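Local coordinates for Rho guanyl nucleotide exchange factor (Rom2), putative (Aspergillus fumigatus Af293, PDB 5O51), which probably serves as a guanine-nucleotide exchange factor for Rho-type GTPases, the chain here being its CNH domain, a seven-bladed beta-propeller, at residues Glu284-Ile290 / Ile301-Ile307; Arg315-Tyr319 / Ala331-Phe335. All blocks are in the same frame, centred on the assembly; numbering follows the deposited sequence.

Interaction 1 (Glu284-Ile290 / Ile301-Ile307); sequences EPNFIEI and IMTGKNI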
loop_
_atom_site.group_PDB
_atom_site.type_symbol
_atom_site.label_atom_id
_atom_site.label_comp_id
_atom_site.label_asym_id
_atom_site.label_seq_id
_atom_site.Cartn_x
_atom_site.Cartn_y
_atom_site.Cartn_z
ATOM N N GLU A 284 -12.333 4.707 1.479
ATOM C CA GLU A 284 -12.539 5.144 2.864
ATOM C C GLU A 284 -13.300 3.997 3.533
ATOM O O GLU A 284 -13.915 3.199 2.844
ATOM C CB GLU A 284 -13.451 6.403 2.847
ATOM C CG GLU A 284 -13.526 7.051 4.127
ATOM C CD GLU A 284 -14.885 7.333 4.707
ATOM O OE1 GLU A 284 -15.791 6.505 5.003
ATOM O OE2 GLU A 284 -14.915 8.492 4.992
ATOM N N PRO A 285 -13.341 3.924 4.888
ATOM C CA PRO A 285 -13.997 2.736 5.467
ATOM C C PRO A 285 -15.449 2.484 5.056
ATOM O O PRO A 285 -15.856 1.312 4.955
ATOM C CB PRO A 285 -13.846 2.980 6.986
ATOM C CG PRO A 285 -12.497 3.613 7.061
ATOM C CD PRO A 285 -12.589 4.641 5.934
ATOM N N ASN A 286 -16.221 3.531 4.773
ATOM C CA ASN A 286 -17.657 3.363 4.476
ATOM C C ASN A 286 -17.989 3.561 3.031
ATOM O O ASN A 286 -19.113 3.305 2.621
ATOM C CB ASN A 286 -18.546 4.302 5.319
ATOM C CG ASN A 286 -18.465 4.021 6.794
ATOM O OD1 ASN A 286 -18.186 4.912 7.604
ATOM N ND2 ASN A 286 -18.674 2.802 7.157
ATOM N N PHE A 287 -17.026 3.909 2.201
ATOM C CA PHE A 287 -17.338 3.986 0.751
ATOM C C PHE A 287 -16.153 4.183 -0.142
ATOM O O PHE A 287 -15.138 4.751 0.224
ATOM C CB PHE A 287 -18.394 5.122 0.435
ATOM C CG PHE A 287 -18.009 6.504 0.914
ATOM C CD1 PHE A 287 -18.440 6.968 2.139
ATOM C CD2 PHE A 287 -17.366 7.389 0.072
ATOM C CE1 PHE A 287 -18.151 8.256 2.561
ATOM C CE2 PHE A 287 -17.061 8.665 0.499
ATOM C CZ PHE A 287 -17.397 9.075 1.755
ATOM N N ILE A 288 -16.310 3.749 -1.374
ATOM C CA ILE A 288 -15.347 4.039 -2.432
ATOM C C ILE A 288 -15.914 5.170 -3.297
ATOM O O ILE A 288 -17.022 5.043 -3.803
ATOM C CB ILE A 288 -15.129 2.851 -3.379
ATOM C CG1 ILE A 288 -14.769 1.587 -2.587
ATOM C CG2 ILE A 288 -14.007 3.168 -4.342
ATOM C CD1 ILE A 288 -14.721 0.340 -3.419
ATOM N N GLU A 289 -15.127 6.229 -3.485
ATOM C CA GLU A 289 -15.495 7.368 -4.352
ATOM C C GLU A 289 -14.711 7.317 -5.627
ATOM O O GLU A 289 -13.497 7.392 -5.601
ATOM C CB GLU A 289 -15.268 8.719 -3.638
ATOM C CG GLU A 289 -15.887 9.964 -4.329
ATOM C CD GLU A 289 -15.754 11.274 -3.525
ATOM O OE1 GLU A 289 -15.496 11.270 -2.280
ATOM O OE2 GLU A 289 -15.855 12.322 -4.175
ATOM N N ILE A 290 -15.428 7.301 -6.733
ATOM C CA ILE A 290 -14.806 7.238 -8.083
ATOM C C ILE A 290 -15.005 8.558 -8.909
ATOM O O ILE A 290 -16.146 8.946 -9.168
ATOM C CB ILE A 290 -15.312 6.023 -8.842
ATOM C CG1 ILE A 290 -15.084 4.752 -7.978
ATOM C CG2 ILE A 290 -14.670 5.945 -10.225
ATOM C CD1 ILE A 290 -15.885 3.572 -8.534
ATOM N N ILE A 301 -20.309 6.418 -6.402
ATOM C CA ILE A 301 -20.011 6.072 -5.024
ATOM C C ILE A 301 -20.476 4.610 -4.768
ATOM O O ILE A 301 -21.645 4.258 -5.011
ATOM C CB ILE A 301 -20.707 7.047 -4.065
ATOM C CG1 ILE A 301 -20.076 8.423 -4.216
ATOM C CG2 ILE A 301 -20.612 6.620 -2.609
ATOM C CD1 ILE A 301 -20.803 9.485 -3.473
ATOM N N MET A 302 -19.592 3.779 -4.202
ATOM C CA MET A 302 -19.969 2.341 -3.812
ATOM C C MET A 302 -19.933 2.239 -2.281
ATOM O O MET A 302 -18.858 2.328 -1.675
ATOM C CB MET A 302 -18.980 1.373 -4.462
ATOM C CG MET A 302 -18.735 1.525 -5.959
ATOM S SD MET A 302 -17.316 0.543 -6.644
ATOM C CE MET A 302 -18.010 -1.114 -6.423
ATOM N N THR A 303 -21.083 2.138 -1.618
ATOM C CA THR A 303 -21.103 2.194 -0.154
ATOM C C THR A 303 -20.816 0.794 0.419
ATOM O O THR A 303 -20.916 -0.149 -0.280
ATOM C CB THR A 303 -22.432 2.708 0.395
ATOM O OG1 THR A 303 -23.464 1.894 -0.151
ATOM C CG2 THR A 303 -22.699 4.120 -0.086
ATOM N N GLY A 304 -20.419 0.715 1.682
ATOM C CA GLY A 304 -20.241 -0.544 2.372
ATOM C C GLY A 304 -19.701 -0.323 3.740
ATOM O O GLY A 304 -19.772 0.778 4.299
ATOM N N LYS A 305 -19.136 -1.370 4.277
ATOM C CA LYS A 305 -18.657 -1.374 5.646
ATOM C C LYS A 305 -17.255 -2.000 5.802
ATOM O O LYS A 305 -16.982 -3.033 5.266
ATOM C CB LYS A 305 -19.734 -2.095 6.470
ATOM C CG LYS A 305 -19.683 -1.667 7.913
ATOM C CD LYS A 305 -20.373 -2.648 8.834
ATOM C CE LYS A 305 -19.752 -2.531 10.232
ATOM N NZ LYS A 305 -20.551 -3.229 11.267
ATOM N N ASN A 306 -16.361 -1.325 6.501
ATOM C CA ASN A 306 -14.993 -1.775 6.702
ATOM C C ASN A 306 -14.340 -2.161 5.342
ATOM O O ASN A 306 -13.832 -3.250 5.155
ATOM C CB ASN A 306 -14.943 -2.938 7.737
ATOM C CG ASN A 306 -13.516 -3.282 8.211
ATOM O OD1 ASN A 306 -12.561 -2.518 8.056
ATOM N ND2 ASN A 306 -13.379 -4.462 8.812
ATOM N N ILE A 307 -14.382 -1.234 4.402
ATOM C CA ILE A 307 -13.735 -1.399 3.086
ATOM C C ILE A 307 -12.265 -1.164 3.240
ATOM O O ILE A 307 -11.904 -0.188 3.848
ATOM C CB ILE A 307 -14.275 -0.394 2.045
ATOM C CG1 ILE A 307 -15.746 -0.704 1.768
ATOM C CG2 ILE A 307 -13.328 -0.438 0.782
ATOM C CD1 ILE A 307 -16.552 0.414 1.080
#

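Interaction 2 (Arg315-Tyr319 / Ala331-Phe335); sequences REILY and ASLDF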
loop_
_atom_site.group_PDB
_atom_site.type_symbol
_atom_site.label_atom_id
_atom_site.label_comp_id
_atom_site.label_asym_id
_atom_site.label_seq_id
_atom_site.Cartn_x
_atom_site.Cartn_y
_atom_site.Cartn_z
ATOM N N ARG A 315 -3.297 -5.220 -13.739
ATOM C CA ARG A 315 -4.412 -6.191 -13.908
ATOM C C ARG A 315 -5.754 -5.742 -13.286
ATOM O O ARG A 315 -6.797 -5.759 -13.954
ATOM C CB ARG A 315 -4.091 -7.569 -13.241
ATOM C CG ARG A 315 -2.753 -8.235 -13.518
ATOM C CD ARG A 315 -2.583 -9.575 -12.770
ATOM N NE ARG A 315 -1.826 -9.453 -11.497
ATOM C CZ ARG A 315 -0.508 -9.212 -11.391
ATOM N NH1 ARG A 315 0.237 -9.048 -12.484
ATOM N NH2 ARG A 315 0.078 -9.096 -10.184
ATOM N N GLU A 316 -5.727 -5.387 -11.989
ATOM C CA GLU A 316 -6.956 -5.198 -11.243
ATOM C C GLU A 316 -6.686 -4.507 -9.930
ATOM O O GLU A 316 -5.560 -4.348 -9.528
ATOM C CB GLU A 316 -7.639 -6.569 -10.986
ATOM C CG GLU A 316 -6.697 -7.607 -10.386
ATOM C CD GLU A 316 -7.274 -9.022 -10.308
ATOM O OE1 GLU A 316 -8.489 -9.227 -10.553
ATOM O OE2 GLU A 316 -6.498 -9.938 -9.960
ATOM N N ILE A 317 -7.747 -4.070 -9.297
ATOM C CA ILE A 317 -7.693 -3.583 -7.907
ATOM C C ILE A 317 -8.438 -4.587 -7.066
ATOM O O ILE A 317 -9.617 -4.837 -7.282
ATOM C CB ILE A 317 -8.382 -2.198 -7.779
ATOM C CG1 ILE A 317 -7.717 -1.244 -8.747
ATOM C CG2 ILE A 317 -8.293 -1.680 -6.342
ATOM C CD1 ILE A 317 -8.581 -0.049 -9.121
ATOM N N LEU A 318 -7.737 -5.169 -6.100
ATOM C CA LEU A 318 -8.341 -6.084 -5.137
ATOM C C LEU A 318 -8.665 -5.339 -3.816
ATOM O O LEU A 318 -7.837 -4.527 -3.303
ATOM C CB LEU A 318 -7.386 -7.268 -4.908
ATOM C CG LEU A 318 -6.988 -8.073 -6.150
ATOM C CD1 LEU A 318 -5.930 -9.096 -5.885
ATOM C CD2 LEU A 318 -8.259 -8.758 -6.638
ATOM N N TYR A 319 -9.849 -5.626 -3.265
ATOM C CA TYR A 319 -10.292 -4.985 -2.037
ATOM C C TYR A 319 -11.192 -5.920 -1.254
ATOM O O TYR A 319 -11.612 -6.906 -1.793
ATOM C CB TYR A 319 -10.965 -3.615 -2.330
ATOM C CG TYR A 319 -12.358 -3.696 -2.907
ATOM C CD1 TYR A 319 -12.565 -4.041 -4.224
ATOM C CD2 TYR A 319 -13.488 -3.477 -2.111
ATOM C CE1 TYR A 319 -13.853 -4.167 -4.759
ATOM C CE2 TYR A 319 -14.779 -3.565 -2.634
ATOM C CZ TYR A 319 -14.946 -3.891 -3.986
ATOM O OH TYR A 319 -16.234 -3.992 -4.563
ATOM N N ALA A 331 -12.895 -8.994 -3.338
ATOM C CA ALA A 331 -13.436 -8.654 -4.692
ATOM C C ALA A 331 -12.419 -7.967 -5.543
ATOM O O ALA A 331 -11.372 -7.522 -5.078
ATOM C CB ALA A 331 -14.678 -7.804 -4.540
ATOM N N SER A 332 -12.713 -7.903 -6.833
ATOM C CA SER A 332 -11.837 -7.342 -7.846
ATOM C C SER A 332 -12.552 -6.264 -8.648
ATOM O O SER A 332 -13.724 -6.430 -9.004
ATOM C CB SER A 332 -11.493 -8.409 -8.880
ATOM O OG SER A 332 -10.588 -7.863 -9.833
ATOM N N LEU A 333 -11.884 -5.158 -8.895
ATOM C CA LEU A 333 -12.428 -4.136 -9.837
ATOM C C LEU A 333 -11.525 -4.099 -11.026
ATOM O O LEU A 333 -10.299 -3.938 -10.834
ATOM C CB LEU A 333 -12.403 -2.749 -9.244
ATOM C CG LEU A 333 -13.376 -2.490 -8.123
ATOM C CD1 LEU A 333 -13.298 -1.018 -7.748
ATOM C CD2 LEU A 333 -14.801 -2.858 -8.441
ATOM N N ASP A 334 -12.082 -4.229 -12.229
ATOM C CA ASP A 334 -11.212 -4.073 -13.438
ATOM C C ASP A 334 -11.886 -3.257 -14.536
ATOM O O ASP A 334 -13.059 -3.509 -14.842
ATOM C CB ASP A 334 -10.758 -5.417 -14.005
ATOM C CG ASP A 334 -9.639 -5.252 -15.071
ATOM O OD1 ASP A 334 -8.699 -4.428 -14.877
ATOM O OD2 ASP A 334 -9.703 -5.935 -16.112
ATOM N N PHE A 335 -11.154 -2.265 -15.060
ATOM C CA PHE A 335 -11.672 -1.309 -16.066
ATOM C C PHE A 335 -11.205 -1.616 -17.496
ATOM O O PHE A 335 -10.053 -2.021 -17.719
ATOM C CB PHE A 335 -11.387 0.136 -15.640
ATOM C CG PHE A 335 -12.026 0.462 -14.317
ATOM C CD1 PHE A 335 -13.379 0.748 -14.232
ATOM C CD2 PHE A 335 -11.307 0.347 -13.138
ATOM C CE1 PHE A 335 -14.000 1.015 -12.995
ATOM C CE2 PHE A 335 -11.931 0.579 -11.904
ATOM C CZ PHE A 335 -13.278 0.914 -11.832
#

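Interaction 1 (Glu284-Ile290 / Ile301-Ile307)
Ile288 and Met302 face each other as an antiparallel hydrogen-bonded pair and exchange both backbone bonds: Ile288 N gives to Met302 O and Met302 N to Ile288 O, each 2.9 Å, the second lying in the carbonyl plane. Past the strand end the ladder turns irregular but the bonds go on. Gly304 N reaches Asn286 O at 3.0 Å from well above the carbonyl plane, 47° out of it, while Ile307 N meets Pro285 O at 3.0 Å with a straight N-H...O line of 180°, after the chain has rounded its corner at Asn306. The turn 284-287 is tied within itself: Glu284 N bonds to Phe287 O and Phe287 N to Glu284 O, Asn286 N is held by the anti lone pair of Glu284 OE1, and Glu284 OE2 takes the backbone N of Asn269. On the face of Phe287 and Thr303, Glu289 finds its partners in Arg291, by a salt bridge, and in the backbone N of Glu267. The other face is apolar. There Met302, with CG beside its backbone N (chi1 -51°) and the chain extended at chi2, brings SD to 3.8 Å from Ile290 CD1 and lies alongside Ile288. The Ile288 and Ile307 side chains cross at about a right angle. With the facing backbone groups of Ile288 and Met302 paired, these isoleucine and methionine side chains form an apolar surface that packs on Tyr319 and Phe283.

Interaction 2 (Arg315-Tyr319 / Ala331-Phe335)
The ring of Tyr319 reaches across to its strand partner Ala331, CE1 coming to 3.7 Å from Ala331 CB. The side chains of Tyr319 and Leu333 cross obliquely, CE1 of Tyr319 3.8 Å from CG of Leu333, and both neighbours are met at a slant to the ring. Its chi1 of 75° sets CG between the backbone N and the carbonyl carbon, which swings the ring across to the neighbouring strand; Phe283 also packs on it. Phe335 offers its edge to Ile317, CE2 lying 4.4 Å from Ile317 CD1 near the ring plane, and its ring also meets that of Tyr279 with the planes at about 50°. The carboxylate of Glu316 accepts Ser332 OG at 2.6 Å on the anti side of OE1, 32° out of the carboxylate plane. That same oxygen forms a salt bridge with Arg47, so serine and arginine together hold the group. Between the strands, Ile317 and Leu333 exchange two backbone bonds, as do Tyr319 and Ala331, where Ala331 N meets Tyr319 O at 2.9 Å almost along the C=O axis. This is an antiparallel hairpin inside a four-stranded propeller blade; strand 8-12, from the N-terminal end, pairs with 327-333 to complete that blade, the closure known as Velcro in WD40-like propellers.

How the interactions relate
From the N terminus, strand 8-12 is set aside until the chain has been round the propeller. Interaction 1 then closes the 287-292/298-303 hairpin, the outer half of the blade that starts at 272-276, and carries on past the corner into strand 307-312. Interaction 2 follows in series, neither nested nor crossed, and closes the 317-323/327-333 hairpin in the next blade, which 8-12 completes. Their centres are 14 Å apart, and they meet mainly round Tyr319, with Leu333 also touched by Met302: Ile288 CD1 lies 4.0 Å from Tyr319 CE2, and Met302 CE 3.9 Å from Tyr319 OH. Interaction 1 and interaction 2 thus join two adjacent blades through apolar packing.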